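Local coordinates for CRISPR-associated protein,CRISPR-associated endonuclease Cas9 (Corynebacterium diphtheriae, PDB 6JOO) that belongs to the type II-C Cas9 endonucleases, which use a guide RNA to cut invading DNA, here as an engineered fusion bound to RNA and DNA, at residues A[36-40]-A[643-649]; A[862-868]-A[882-886]; A[648-652]-A[816-821]. One frame throughout, in Å; residues are numbered along the deposited sequence.

Contact 1: A[36-40]-A[643-649]. With nucleotides of chain B.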
loop_
_atom_site.group_PDB
_atom_site.type_symbol
_atom_site.label_atom_id
_atom_site.label_comp_id
_atom_site.label_asym_id
_atom_site.label_seq_id
_atom_site.Cartn_x
_atom_site.Cartn_y
_atom_site.Cartn_z
ATOM N N LEU A 36 12.778 -7.390 28.274
ATOM C CA LEU A 36 13.471 -6.320 27.565
ATOM C C LEU A 36 13.493 -6.685 26.088
ATOM O O LEU A 36 14.118 -7.677 25.700
ATOM C CB LEU A 36 14.884 -6.119 28.107
ATOM C CG LEU A 36 14.970 -5.708 29.575
ATOM C CD1 LEU A 36 16.418 -5.493 29.985
ATOM C CD2 LEU A 36 14.144 -4.457 29.828
ATOM N N VAL A 37 12.811 -5.889 25.269
ATOM C CA VAL A 37 12.620 -6.205 23.860
ATOM C C VAL A 37 12.885 -4.954 23.034
ATOM O O VAL A 37 12.297 -3.898 23.293
ATOM C CB VAL A 37 11.207 -6.749 23.584
ATOM C CG1 VAL A 37 10.921 -6.751 22.093
ATOM C CG2 VAL A 37 11.060 -8.152 24.164
ATOM N N SER A 38 13.779 -5.069 22.050
ATOM C CA SER A 38 13.999 -4.035 21.040
ATOM C C SER A 38 13.366 -4.545 19.751
ATOM O O SER A 38 14.003 -5.233 18.953
ATOM C CB SER A 38 15.486 -3.738 20.864
ATOM O OG SER A 38 16.060 -3.213 22.048
ATOM N N HIS A 39 12.092 -4.216 19.555
ATOM C CA HIS A 39 11.345 -4.719 18.409
ATOM C C HIS A 39 11.620 -3.864 17.179
ATOM O O HIS A 39 11.487 -2.637 17.221
ATOM C CB HIS A 39 9.848 -4.738 18.715
ATOM C CG HIS A 39 9.024 -5.414 17.665
ATOM N ND1 HIS A 39 8.443 -4.731 16.617
ATOM C CD2 HIS A 39 8.683 -6.716 17.501
ATOM C CE1 HIS A 39 7.779 -5.581 15.854
ATOM N NE2 HIS A 39 7.909 -6.791 16.368
ATOM N N ILE A 40 11.994 -4.516 16.083
ATOM C CA ILE A 40 12.291 -3.849 14.821
ATOM C C ILE A 40 11.163 -4.138 13.839
ATOM O O ILE A 40 10.649 -5.262 13.781
ATOM C CB ILE A 40 13.650 -4.307 14.259
ATOM C CG1 ILE A 40 14.715 -4.310 15.362
ATOM C CG2 ILE A 40 14.075 -3.420 13.103
ATOM C CD1 ILE A 40 15.152 -2.926 15.827
ATOM N N ARG A 643 20.558 -11.041 27.689
ATOM C CA ARG A 643 19.134 -11.285 27.870
ATOM C C ARG A 643 18.264 -10.210 27.233
ATOM O O ARG A 643 17.036 -10.337 27.254
ATOM C CB ARG A 643 18.794 -11.403 29.361
ATOM C CG ARG A 643 19.532 -12.527 30.077
ATOM C CD ARG A 643 18.672 -13.196 31.149
ATOM N NE ARG A 643 18.246 -12.278 32.205
ATOM C CZ ARG A 643 16.989 -11.890 32.400
ATOM N NH1 ARG A 643 16.021 -12.341 31.613
ATOM N NH2 ARG A 643 16.697 -11.052 33.387
ATOM N N VAL A 644 18.864 -9.164 26.675
ATOM C CA VAL A 644 18.116 -8.152 25.936
ATOM C C VAL A 644 17.785 -8.724 24.565
ATOM O O VAL A 644 18.684 -9.089 23.798
ATOM C CB VAL A 644 18.915 -6.848 25.818
ATOM C CG1 VAL A 644 18.060 -5.756 25.205
ATOM C CG2 VAL A 644 19.436 -6.426 27.181
ATOM N N VAL A 645 16.497 -8.813 24.255
ATOM C CA VAL A 645 16.022 -9.501 23.061
ATOM C C VAL A 645 15.793 -8.480 21.955
ATOM O O VAL A 645 15.019 -7.531 22.124
ATOM C CB VAL A 645 14.744 -10.302 23.353
ATOM C CG1 VAL A 645 14.088 -10.748 22.059
ATOM C CG2 VAL A 645 15.072 -11.505 24.220
ATOM N N VAL A 646 16.471 -8.675 20.826
ATOM C CA VAL A 646 16.223 -7.926 19.600
ATOM C C VAL A 646 15.497 -8.863 18.647
ATOM O O VAL A 646 16.047 -9.901 18.257
ATOM C CB VAL A 646 17.524 -7.406 18.971
ATOM C CG1 VAL A 646 17.214 -6.503 17.791
ATOM C CG2 VAL A 646 18.361 -6.679 20.003
HETATM N N MSE A 647 14.268 -8.507 18.277
HETATM C CA MSE A 647 13.459 -9.378 17.428
HETATM C C MSE A 647 12.539 -8.626 16.470
HETATM O O MSE A 647 12.317 -7.421 16.611
HETATM C CB MSE A 647 12.613 -10.311 18.286
HETATM C CG MSE A 647 11.467 -9.613 18.987
HETATM SE SE MSE A 647 10.287 -10.892 19.843
HETATM C CE MSE A 647 8.835 -9.679 20.323
ATOM N N SER A 648 11.999 -9.362 15.499
ATOM C CA SER A 648 11.062 -8.822 14.525
ATOM C C SER A 648 10.097 -9.926 14.125
ATOM O O SER A 648 10.387 -11.116 14.276
ATOM C CB SER A 648 11.785 -8.273 13.290
ATOM O OG SER A 648 12.776 -7.331 13.657
ATOM N N ASN A 649 8.940 -9.518 13.616
ATOM C CA ASN A 649 7.950 -10.474 13.152
ATOM C C ASN A 649 8.328 -10.995 11.772
ATOM O O ASN A 649 9.166 -10.425 11.069
ATOM C CB ASN A 649 6.564 -9.838 13.114
ATOM C CG ASN A 649 6.087 -9.404 14.482
ATOM O OD1 ASN A 649 6.804 -9.539 15.475
ATOM N ND2 ASN A 649 4.873 -8.874 14.543
ATOM P P G B 77 -0.048 -8.036 10.487
ATOM O OP1 G B 77 -0.988 -9.177 10.336
ATOM O OP2 G B 77 0.726 -7.863 11.743
ATOM O "O5'" G B 77 1.031 -8.046 9.312
ATOM C "C5'" G B 77 0.950 -8.989 8.247
ATOM C "C4'" G B 77 2.111 -9.962 8.243
ATOM O "O4'" G B 77 3.366 -9.232 8.191
ATOM C "C3'" G B 77 2.211 -10.900 9.448
ATOM O "O3'" G B 77 2.676 -12.172 9.009
ATOM C "C2'" G B 77 3.289 -10.241 10.298
ATOM O "O2'" G B 77 3.965 -11.120 11.171
ATOM C "C1'" G B 77 4.214 -9.690 9.223
ATOM N N9 G B 77 5.061 -8.582 9.657
ATOM C C8 G B 77 4.705 -7.492 10.408
ATOM N N7 G B 77 5.704 -6.682 10.623
ATOM C C5 G B 77 6.777 -7.276 9.973
ATOM C C6 G B 77 8.127 -6.861 9.851
ATOM O O6 G B 77 8.657 -5.845 10.319
ATOM N N1 G B 77 8.880 -7.764 9.103
ATOM C C2 G B 77 8.393 -8.920 8.539
ATOM N N2 G B 77 9.269 -9.667 7.849
ATOM N N3 G B 77 7.135 -9.317 8.646
ATOM C C4 G B 77 6.394 -8.452 9.370
#

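Contact 2: A[862-868]-A[882-886]. With nucleotides of chain C.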
loop_
_atom_site.group_PDB
_atom_site.type_symbol
_atom_site.label_atom_id
_atom_site.label_comp_id
_atom_site.label_asym_id
_atom_site.label_seq_id
_atom_site.Cartn_x
_atom_site.Cartn_y
_atom_site.Cartn_z
ATOM N N ARG A 862 23.023 -10.910 8.311
ATOM C CA ARG A 862 23.534 -9.704 8.917
ATOM C C ARG A 862 23.481 -9.862 10.442
ATOM O O ARG A 862 22.678 -10.642 10.948
ATOM C CB ARG A 862 22.724 -8.467 8.501
ATOM C CG ARG A 862 22.951 -8.038 7.065
ATOM C CD ARG A 862 22.401 -6.642 6.817
ATOM N NE ARG A 862 22.576 -6.214 5.431
ATOM C CZ ARG A 862 21.664 -6.380 4.479
ATOM N NH1 ARG A 862 20.509 -6.964 4.764
ATOM N NH2 ARG A 862 21.903 -5.959 3.243
ATOM N N PRO A 863 24.345 -9.155 11.156
ATOM C CA PRO A 863 24.285 -9.227 12.628
ATOM C C PRO A 863 22.925 -8.773 13.138
ATOM O O PRO A 863 22.402 -7.734 12.728
ATOM C CB PRO A 863 25.410 -8.280 13.066
ATOM C CG PRO A 863 26.350 -8.252 11.910
ATOM C CD PRO A 863 25.483 -8.351 10.689
ATOM N N LEU A 864 22.347 -9.573 14.040
ATOM C CA LEU A 864 20.975 -9.323 14.479
ATOM C C LEU A 864 20.864 -8.035 15.287
ATOM O O LEU A 864 19.907 -7.271 15.115
ATOM C CB LEU A 864 20.457 -10.511 15.296
ATOM C CG LEU A 864 19.146 -10.346 16.078
ATOM C CD1 LEU A 864 17.984 -10.001 15.152
ATOM C CD2 LEU A 864 18.831 -11.598 16.890
ATOM N N GLN A 865 21.829 -7.774 16.169
ATOM C CA GLN A 865 21.721 -6.716 17.164
ATOM C C GLN A 865 22.362 -5.405 16.721
ATOM O O GLN A 865 22.624 -4.541 17.566
ATOM C CB GLN A 865 22.341 -7.180 18.487
ATOM C CG GLN A 865 21.697 -8.423 19.089
ATOM C CD GLN A 865 22.525 -9.031 20.210
ATOM O OE1 GLN A 865 23.721 -8.765 20.331
ATOM N NE2 GLN A 865 21.888 -9.855 21.036
HETATM N N MSE A 866 22.614 -5.225 15.428
HETATM C CA MSE A 866 23.309 -4.018 14.983
HETATM C C MSE A 866 22.571 -3.251 13.890
HETATM O O MSE A 866 21.800 -3.823 13.120
HETATM C CB MSE A 866 24.714 -4.368 14.503
HETATM C CG MSE A 866 25.553 -5.001 15.582
HETATM SE SE MSE A 866 27.222 -5.716 14.930
HETATM C CE MSE A 866 27.511 -7.032 16.343
ATOM N N SER A 867 22.820 -1.947 13.838
ATOM C CA SER A 867 22.199 -1.051 12.880
ATOM C C SER A 867 23.279 -0.324 12.090
ATOM O O SER A 867 24.414 -0.171 12.544
ATOM C CB SER A 867 21.286 -0.043 13.587
ATOM O OG SER A 867 20.547 0.722 12.652
ATOM N N LYS A 868 22.908 0.126 10.891
ATOM C CA LYS A 868 23.873 0.777 10.012
ATOM C C LYS A 868 24.225 2.180 10.491
ATOM O O LYS A 868 25.328 2.665 10.218
ATOM C CB LYS A 868 23.327 0.841 8.587
ATOM C CG LYS A 868 22.787 -0.475 8.063
ATOM C CD LYS A 868 22.193 -0.303 6.677
ATOM C CE LYS A 868 21.145 0.796 6.658
ATOM N NZ LYS A 868 20.573 0.992 5.298
ATOM N N ILE A 882 29.527 -5.980 6.162
ATOM C CA ILE A 882 28.788 -7.013 6.877
ATOM C C ILE A 882 27.438 -6.497 7.374
ATOM O O ILE A 882 26.447 -7.238 7.368
ATOM C CB ILE A 882 29.653 -7.563 8.028
ATOM C CG1 ILE A 882 30.831 -8.357 7.472
ATOM C CG2 ILE A 882 28.834 -8.429 8.978
ATOM C CD1 ILE A 882 30.426 -9.505 6.566
ATOM N N ILE A 883 27.365 -5.236 7.787
ATOM C CA ILE A 883 26.167 -4.684 8.407
ATOM C C ILE A 883 25.291 -3.948 7.400
ATOM O O ILE A 883 24.064 -3.989 7.499
ATOM C CB ILE A 883 26.561 -3.761 9.580
ATOM C CG1 ILE A 883 27.547 -4.485 10.509
ATOM C CG2 ILE A 883 25.320 -3.303 10.347
ATOM C CD1 ILE A 883 27.919 -3.689 11.748
ATOM N N ASP A 884 25.889 -3.278 6.407
ATOM C CA ASP A 884 25.105 -2.452 5.470
ATOM C C ASP A 884 24.810 -3.226 4.204
ATOM O O ASP A 884 23.641 -3.560 3.920
ATOM C CB ASP A 884 25.847 -1.143 5.170
ATOM C CG ASP A 884 25.007 -0.153 4.351
ATOM O OD1 ASP A 884 23.852 -0.464 3.975
ATOM O OD2 ASP A 884 25.510 0.955 4.083
ATOM N N ARG A 885 25.829 -3.522 3.404
ATOM C CA ARG A 885 25.606 -4.152 2.111
ATOM C C ARG A 885 26.896 -4.820 1.662
ATOM O O ARG A 885 27.965 -4.205 1.752
ATOM C CB ARG A 885 25.128 -3.116 1.088
ATOM C CG ARG A 885 24.967 -3.630 -0.330
ATOM C CD ARG A 885 24.509 -2.513 -1.246
ATOM N NE ARG A 885 24.272 -3.001 -2.597
ATOM C CZ ARG A 885 23.128 -3.542 -3.001
ATOM N NH1 ARG A 885 22.115 -3.662 -2.156
ATOM N NH2 ARG A 885 22.999 -3.966 -4.250
ATOM N N PRO A 886 26.852 -6.079 1.191
ATOM C CA PRO A 886 25.645 -6.903 1.079
ATOM C C PRO A 886 25.403 -7.810 2.281
ATOM O O PRO A 886 24.389 -8.504 2.321
ATOM C CB PRO A 886 25.934 -7.744 -0.160
ATOM C CG PRO A 886 27.406 -7.983 -0.071
ATOM C CD PRO A 886 28.008 -6.734 0.549
ATOM P P DG C 2 19.115 -6.749 1.376
ATOM O OP1 DG C 2 18.780 -7.578 2.556
ATOM O OP2 DG C 2 20.533 -6.444 1.072
ATOM O "O5'" DG C 2 18.430 -7.385 0.074
ATOM C "C5'" DG C 2 17.125 -7.942 0.160
ATOM C "C4'" DG C 2 16.572 -8.246 -1.221
ATOM O "O4'" DG C 2 16.654 -7.058 -2.039
ATOM C "C3'" DG C 2 17.317 -9.322 -1.996
ATOM O "O3'" DG C 2 16.781 -10.608 -1.687
ATOM C "C2'" DG C 2 17.027 -8.933 -3.441
ATOM C "C1'" DG C 2 16.986 -7.407 -3.370
ATOM N N9 DG C 2 18.246 -6.748 -3.724
ATOM C C8 DG C 2 19.192 -6.246 -2.862
ATOM N N7 DG C 2 20.212 -5.699 -3.467
ATOM C C5 DG C 2 19.922 -5.842 -4.817
ATOM C C6 DG C 2 20.659 -5.439 -5.956
ATOM O O6 DG C 2 21.750 -4.856 -5.998
ATOM N N1 DG C 2 20.006 -5.778 -7.136
ATOM C C2 DG C 2 18.796 -6.421 -7.206
ATOM N N2 DG C 2 18.324 -6.663 -8.436
ATOM N N3 DG C 2 18.094 -6.804 -6.148
ATOM C C4 DG C 2 18.714 -6.484 -4.991
ATOM O "O5'" DG C 1 20.687 -2.354 1.250
ATOM C "C5'" DG C 1 19.556 -2.359 2.114
ATOM C "C4'" DG C 1 18.355 -2.961 1.414
ATOM O "O4'" DG C 1 17.892 -2.048 0.393
ATOM C "C3'" DG C 1 18.632 -4.273 0.702
ATOM O "O3'" DG C 1 18.358 -5.350 1.570
ATOM C "C2'" DG C 1 17.654 -4.241 -0.467
ATOM C "C1'" DG C 1 17.593 -2.752 -0.797
ATOM N N9 DG C 1 18.534 -2.322 -1.830
ATOM C C8 DG C 1 19.683 -1.591 -1.642
ATOM N N7 DG C 1 20.322 -1.333 -2.749
ATOM C C5 DG C 1 19.544 -1.923 -3.738
ATOM C C6 DG C 1 19.734 -1.970 -5.142
ATOM O O6 DG C 1 20.659 -1.486 -5.809
ATOM N N1 DG C 1 18.710 -2.668 -5.776
ATOM C C2 DG C 1 17.639 -3.246 -5.138
ATOM N N2 DG C 1 16.753 -3.879 -5.920
ATOM N N3 DG C 1 17.448 -3.208 -3.822
ATOM C C4 DG C 1 18.436 -2.532 -3.189
#

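Contact 3: A[648-652]-A[816-821]. With nucleotides of chain B.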
loop_
_atom_site.group_PDB
_atom_site.type_symbol
_atom_site.label_atom_id
_atom_site.label_comp_id
_atom_site.label_asym_id
_atom_site.label_seq_id
_atom_site.Cartn_x
_atom_site.Cartn_y
_atom_site.Cartn_z
ATOM N N SER A 648 11.999 -9.362 15.499
ATOM C CA SER A 648 11.062 -8.822 14.525
ATOM C C SER A 648 10.097 -9.926 14.125
ATOM O O SER A 648 10.387 -11.116 14.276
ATOM C CB SER A 648 11.785 -8.273 13.290
ATOM O OG SER A 648 12.776 -7.331 13.657
ATOM N N ASN A 649 8.940 -9.518 13.616
ATOM C CA ASN A 649 7.950 -10.474 13.152
ATOM C C ASN A 649 8.328 -10.995 11.772
ATOM O O ASN A 649 9.166 -10.425 11.069
ATOM C CB ASN A 649 6.564 -9.838 13.114
ATOM C CG ASN A 649 6.087 -9.404 14.482
ATOM O OD1 ASN A 649 6.804 -9.539 15.475
ATOM N ND2 ASN A 649 4.873 -8.874 14.543
ATOM N N VAL A 650 7.701 -12.104 11.392
ATOM C CA VAL A 650 7.940 -12.714 10.095
ATOM C C VAL A 650 6.614 -12.810 9.361
ATOM O O VAL A 650 5.539 -12.762 9.962
ATOM C CB VAL A 650 8.612 -14.098 10.214
ATOM C CG1 VAL A 650 9.866 -13.994 11.059
ATOM C CG2 VAL A 650 7.646 -15.125 10.793
ATOM N N ARG A 651 6.705 -12.922 8.043
ATOM C CA ARG A 651 5.546 -12.949 7.159
ATOM C C ARG A 651 5.482 -14.317 6.498
ATOM O O ARG A 651 6.345 -14.661 5.686
ATOM C CB ARG A 651 5.629 -11.831 6.121
ATOM C CG ARG A 651 4.527 -11.844 5.078
ATOM C CD ARG A 651 4.892 -10.919 3.931
ATOM N NE ARG A 651 3.767 -10.719 3.028
ATOM C CZ ARG A 651 2.926 -9.695 3.108
ATOM N NH1 ARG A 651 3.094 -8.774 4.047
ATOM N NH2 ARG A 651 1.922 -9.591 2.249
ATOM N N LEU A 652 4.459 -15.092 6.845
ATOM C CA LEU A 652 4.329 -16.461 6.376
ATOM C C LEU A 652 3.216 -16.653 5.357
ATOM O O LEU A 652 3.096 -17.749 4.800
ATOM C CB LEU A 652 4.095 -17.406 7.566
ATOM C CG LEU A 652 5.162 -17.402 8.666
ATOM C CD1 LEU A 652 4.872 -18.442 9.746
ATOM C CD2 LEU A 652 6.548 -17.615 8.071
ATOM N N TRP A 816 12.170 -25.182 7.449
ATOM C CA TRP A 816 12.064 -24.059 6.533
ATOM C C TRP A 816 12.544 -22.778 7.200
ATOM O O TRP A 816 12.369 -22.582 8.405
ATOM C CB TRP A 816 10.624 -23.887 6.038
ATOM C CG TRP A 816 9.626 -23.786 7.138
ATOM C CD1 TRP A 816 8.935 -24.809 7.712
ATOM C CD2 TRP A 816 9.203 -22.590 7.799
ATOM N NE1 TRP A 816 8.104 -24.326 8.692
ATOM C CE2 TRP A 816 8.250 -22.965 8.766
ATOM C CE3 TRP A 816 9.536 -21.238 7.669
ATOM C CZ2 TRP A 816 7.629 -22.039 9.599
ATOM C CZ3 TRP A 816 8.918 -20.320 8.497
ATOM C CH2 TRP A 816 7.975 -20.725 9.450
ATOM N N LEU A 817 13.163 -21.916 6.398
ATOM C CA LEU A 817 13.588 -20.587 6.809
ATOM C C LEU A 817 12.760 -19.536 6.089
ATOM O O LEU A 817 12.199 -19.778 5.016
ATOM C CB LEU A 817 15.072 -20.351 6.514
ATOM C CG LEU A 817 16.094 -21.120 7.339
ATOM C CD1 LEU A 817 17.491 -20.660 6.978
ATOM C CD2 LEU A 817 15.828 -20.923 8.816
ATOM N N VAL A 818 12.704 -18.348 6.691
ATOM C CA VAL A 818 11.970 -17.221 6.138
ATOM C C VAL A 818 12.753 -15.958 6.459
ATOM O O VAL A 818 13.572 -15.923 7.381
ATOM C CB VAL A 818 10.522 -17.138 6.683
ATOM C CG1 VAL A 818 10.418 -16.128 7.813
ATOM C CG2 VAL A 818 9.553 -16.809 5.566
ATOM N N VAL A 819 12.519 -14.919 5.657
ATOM C CA VAL A 819 13.227 -13.662 5.863
ATOM C C VAL A 819 12.859 -13.087 7.219
ATOM O O VAL A 819 11.695 -13.123 7.633
ATOM C CB VAL A 819 12.913 -12.680 4.722
ATOM C CG1 VAL A 819 13.255 -11.247 5.118
ATOM C CG2 VAL A 819 13.678 -13.075 3.474
ATOM N N ASP A 820 13.866 -12.564 7.923
ATOM C CA ASP A 820 13.763 -12.053 9.287
ATOM C C ASP A 820 13.687 -13.168 10.325
ATOM O O ASP A 820 13.255 -12.935 11.459
ATOM C CB ASP A 820 12.580 -11.093 9.447
ATOM C CG ASP A 820 12.870 -9.718 8.866
ATOM O OD1 ASP A 820 14.030 -9.272 9.009
ATOM O OD2 ASP A 820 11.972 -9.095 8.260
ATOM N N ASP A 821 14.094 -14.384 9.966
ATOM C CA ASP A 821 14.308 -15.427 10.957
ATOM C C ASP A 821 15.640 -15.202 11.658
ATOM O O ASP A 821 16.612 -14.727 11.063
ATOM C CB ASP A 821 14.287 -16.815 10.313
ATOM C CG ASP A 821 13.101 -17.650 10.762
ATOM O OD1 ASP A 821 12.584 -17.399 11.874
ATOM O OD2 ASP A 821 12.683 -18.557 10.009
ATOM P P G B 77 -0.048 -8.036 10.487
ATOM O OP1 G B 77 -0.988 -9.177 10.336
ATOM O OP2 G B 77 0.726 -7.863 11.743
ATOM O "O5'" G B 77 1.031 -8.046 9.312
ATOM C "C5'" G B 77 0.950 -8.989 8.247
ATOM C "C4'" G B 77 2.111 -9.962 8.243
ATOM O "O4'" G B 77 3.366 -9.232 8.191
ATOM C "C3'" G B 77 2.211 -10.900 9.448
ATOM O "O3'" G B 77 2.676 -12.172 9.009
ATOM C "C2'" G B 77 3.289 -10.241 10.298
ATOM O "O2'" G B 77 3.965 -11.120 11.171
ATOM C "C1'" G B 77 4.214 -9.690 9.223
ATOM N N9 G B 77 5.061 -8.582 9.657
ATOM C C8 G B 77 4.705 -7.492 10.408
ATOM N N7 G B 77 5.704 -6.682 10.623
ATOM C C5 G B 77 6.777 -7.276 9.973
ATOM C C6 G B 77 8.127 -6.861 9.851
ATOM O O6 G B 77 8.657 -5.845 10.319
ATOM N N1 G B 77 8.880 -7.764 9.103
ATOM C C2 G B 77 8.393 -8.920 8.539
ATOM N N2 G B 77 9.269 -9.667 7.849
ATOM N N3 G B 77 7.135 -9.317 8.646
ATOM C C4 G B 77 6.394 -8.452 9.370
ATOM P P C B 78 1.632 -13.357 8.722
ATOM O OP1 C B 78 1.609 -13.633 7.263
ATOM O OP2 C B 78 0.360 -13.025 9.408
ATOM O "O5'" C B 78 2.275 -14.615 9.457
ATOM C "C5'" C B 78 2.865 -14.490 10.742
ATOM C "C4'" C B 78 2.960 -15.827 11.431
ATOM O "O4'" C B 78 3.692 -15.692 12.667
ATOM C "C3'" C B 78 1.643 -16.460 11.843
ATOM O "O3'" C B 78 1.044 -17.156 10.767
ATOM C "C2'" C B 78 2.035 -17.377 13.000
ATOM O "O2'" C B 78 2.422 -18.651 12.520
ATOM C "C1'" C B 78 3.271 -16.674 13.583
ATOM N N1 C B 78 3.025 -16.044 14.899
ATOM C C2 C B 78 4.017 -16.205 15.867
ATOM O O2 C B 78 5.041 -16.836 15.560
ATOM N N3 C B 78 3.853 -15.655 17.093
ATOM C C4 C B 78 2.735 -14.982 17.371
ATOM N N4 C B 78 2.606 -14.458 18.594
ATOM C C5 C B 78 1.701 -14.817 16.401
ATOM C C6 C B 78 1.880 -15.362 15.191
ATOM P P U B 79 -0.528 -17.447 10.753
ATOM O OP1 U B 79 -1.243 -16.176 11.040
ATOM O OP2 U B 79 -0.750 -18.637 11.610
ATOM O "O5'" U B 79 -0.824 -17.875 9.246
ATOM C "C5'" U B 79 -0.608 -16.980 8.164
ATOM C "C4'" U B 79 -0.509 -17.720 6.854
ATOM O "O4'" U B 79 0.809 -18.315 6.728
ATOM C "C3'" U B 79 -1.475 -18.883 6.678
ATOM O "O3'" U B 79 -2.742 -18.462 6.201
ATOM C "C2'" U B 79 -0.742 -19.799 5.702
ATOM O "O2'" U B 79 -0.921 -19.364 4.362
ATOM C "C1'" U B 79 0.719 -19.571 6.093
ATOM N N1 U B 79 1.235 -20.600 7.026
ATOM C C2 U B 79 1.416 -21.898 6.580
ATOM O O2 U B 79 1.156 -22.265 5.444
ATOM N N3 U B 79 1.905 -22.766 7.529
ATOM C C4 U B 79 2.237 -22.484 8.838
ATOM O O4 U B 79 2.668 -23.382 9.564
ATOM C C5 U B 79 2.033 -21.120 9.212
ATOM C C6 U B 79 1.553 -20.251 8.315
#

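Contact 1: A[36-40]-A[643-649]
Val37 lays its CG1 methyl against the end of the Met647 side chain, a selenomethionine whose CE lies 4.0 Å from CG1 as the two groups cross obliquely. This overlap lies on one face of the mixed sheet of the discontinuous RuvC-like domain, which has the RNase H fold. Strand 30-40 and edge strand 645-647 run parallel there, their axes 20° apart, though some 600 residues separate them along the engineered fusion chain. CG of Met647 sits between the backbone N and the carbonyl carbon (chi1 72°), and the chain is extended beyond it. CE therefore also reaches His39, 4.1 Å from its CD2. Val645 completes this row, its CB 4.3 Å from CG2 of Val37. On the face of Ser38 and Val646, CG1 of Val646 also meets CG1 of Ile40 at 4.1 Å, while Ser38 turns its OG to Ala571 N and Arg567 O, where helix 569-577 and the loop before it cover the sheet. At the beginning of the pairing Leu36 CD1 meets Val644 CG2.

Parallel backbone bonds alternate along the strands. Val645 uses both its groups, giving N-H to Leu36 O and taking Ser38 N-H on its own O at 2.8 Å. Met647 N reaches Ser38 O only weakly, whereas Ile40 N bonds firmly to Met647 O at 3.0 Å. The other side of strand 30-40 is occupied by strand 16-24, through backbone bonds of Val37 with Leu19 and His39 with Val17. Past the last pair the chain runs on to the guide RNA, and the backbone O of Asn649 comes up against the base of G77 of chain B. Just before it, Ser648 OG lies 3.0 Å from Ile40 O and 3.2 Å from Ile40 CB.

Contact 2: A[862-868]-A[882-886]
Arg862 holds CG beside its backbone N (chi1 -72°) and stretches fully from CG to NE, which carries it past the carbonyls of Ile882 and Ile883 to that of Asp884. NE and NH2 both give weak bonds to Asp884 O, the latter at 3.0 Å. The far edge of the guanidinium clasps the phosphate of DG2 of chain C, with phosphorus in its plane: NH1 bonds to OP1 at 2.9 Å and NH2 to OP2 at 2.6 Å. Asp851 adds a salt bridge to NH1, and Pro886 O lies over one guanidinium face. Arg885, also extended, brings NH1 to N7 of the DG2 base at 3.1 Å and NH2 to its O6, a bond modelled too short to trust, while N7 of DG1 of chain C lies over one face of its guanidinium.

Behind them, the type I turn from Pro863 to Met866 packs on helix 877-884. Pro863 CD meets Ile882 CG2 at 3.8 Å, and the selenium of Met866 touches Ile883 CD1. Lys868 crosses Asp884 at about a right angle in a long salt bridge. An arginine on a backbone phosphate beside another at a guanine's Hoogsteen edge is consistent with the PAM-recognition site of the Cas9 C-terminal domain.

Contact 3: A[648-652]-A[816-821]
No hydrogen bond joins Val650 to Val818 or Asp820, yet the two segments grip the same nucleotide, G77 of the RNA (chain B), from separate parts of the protein. Segment 648-652 is the loop that follows strand 645-647 of the RuvC-like domain. Segment 816-821 continues from strand 811-817, at the edge of the three-stranded topo-homology sheet, into a type II beta turn from Val818 to Asp821, closed by Asp821 N to Val818 O at 3.1 Å. Asp820 takes the turn position with positive phi (76°) and carries its carboxylate to the guanine, where OD2 accepts N2 of G77 at 2.8 Å. From the other segment, Val650 O accepts the 2'-hydroxyl of G77 at 2.6 Å, and Leu652 N bonds to OP1 of C78 of chain B.

Protein packing joins these two grips. Val650 CB sits 3.6 Å from Val818 CG1, and Val650 CG1 lies 3.6 Å from Asp820 O. Val818 CG2 approaches Leu652 CD2. The Arg651 guanidinium engages RNA phosphates and Gly655 O. Asp821 forms a salt bridge with Arg905, which also makes a cation-pi contact with the Trp816 indole, and Phe784 stacks on that ring. Leu652, with CG anti to its carbonyl carbon (chi1 -58°) and CD1 anti to CA (chi2 -176°), crosses the indole at about a right angle and presses CD2 to 3.6 Å from CZ3 of Trp816, with CD1 3.9 Å from CH2.

In the fold
Contacts 1 and 3 share Ser648 and Asn649: the chain completing the RuvC-like sheet in contact 1 runs on into the RNA-binding loop of contact 3. Contact 2, in the C-terminal domain, touches contact 1 where Leu864 and Gln865 pack on Val646. Contacts 2 and 3 lie about 6 Å apart at their nearest atoms. Contact 2 is mostly buried, the others partly so. Regular backbone pairing holds contact 1; weak arginine-carbonyl bonds, a long salt bridge and apolar packing hold contact 2; apolar packing joins contact 3 without a direct hydrogen bond, both segments holding G77. Contact 2 meets DNA through two arginines, one on a phosphate and one at a guanine edge, contact 3 RNA through backbone groups and an aspartate.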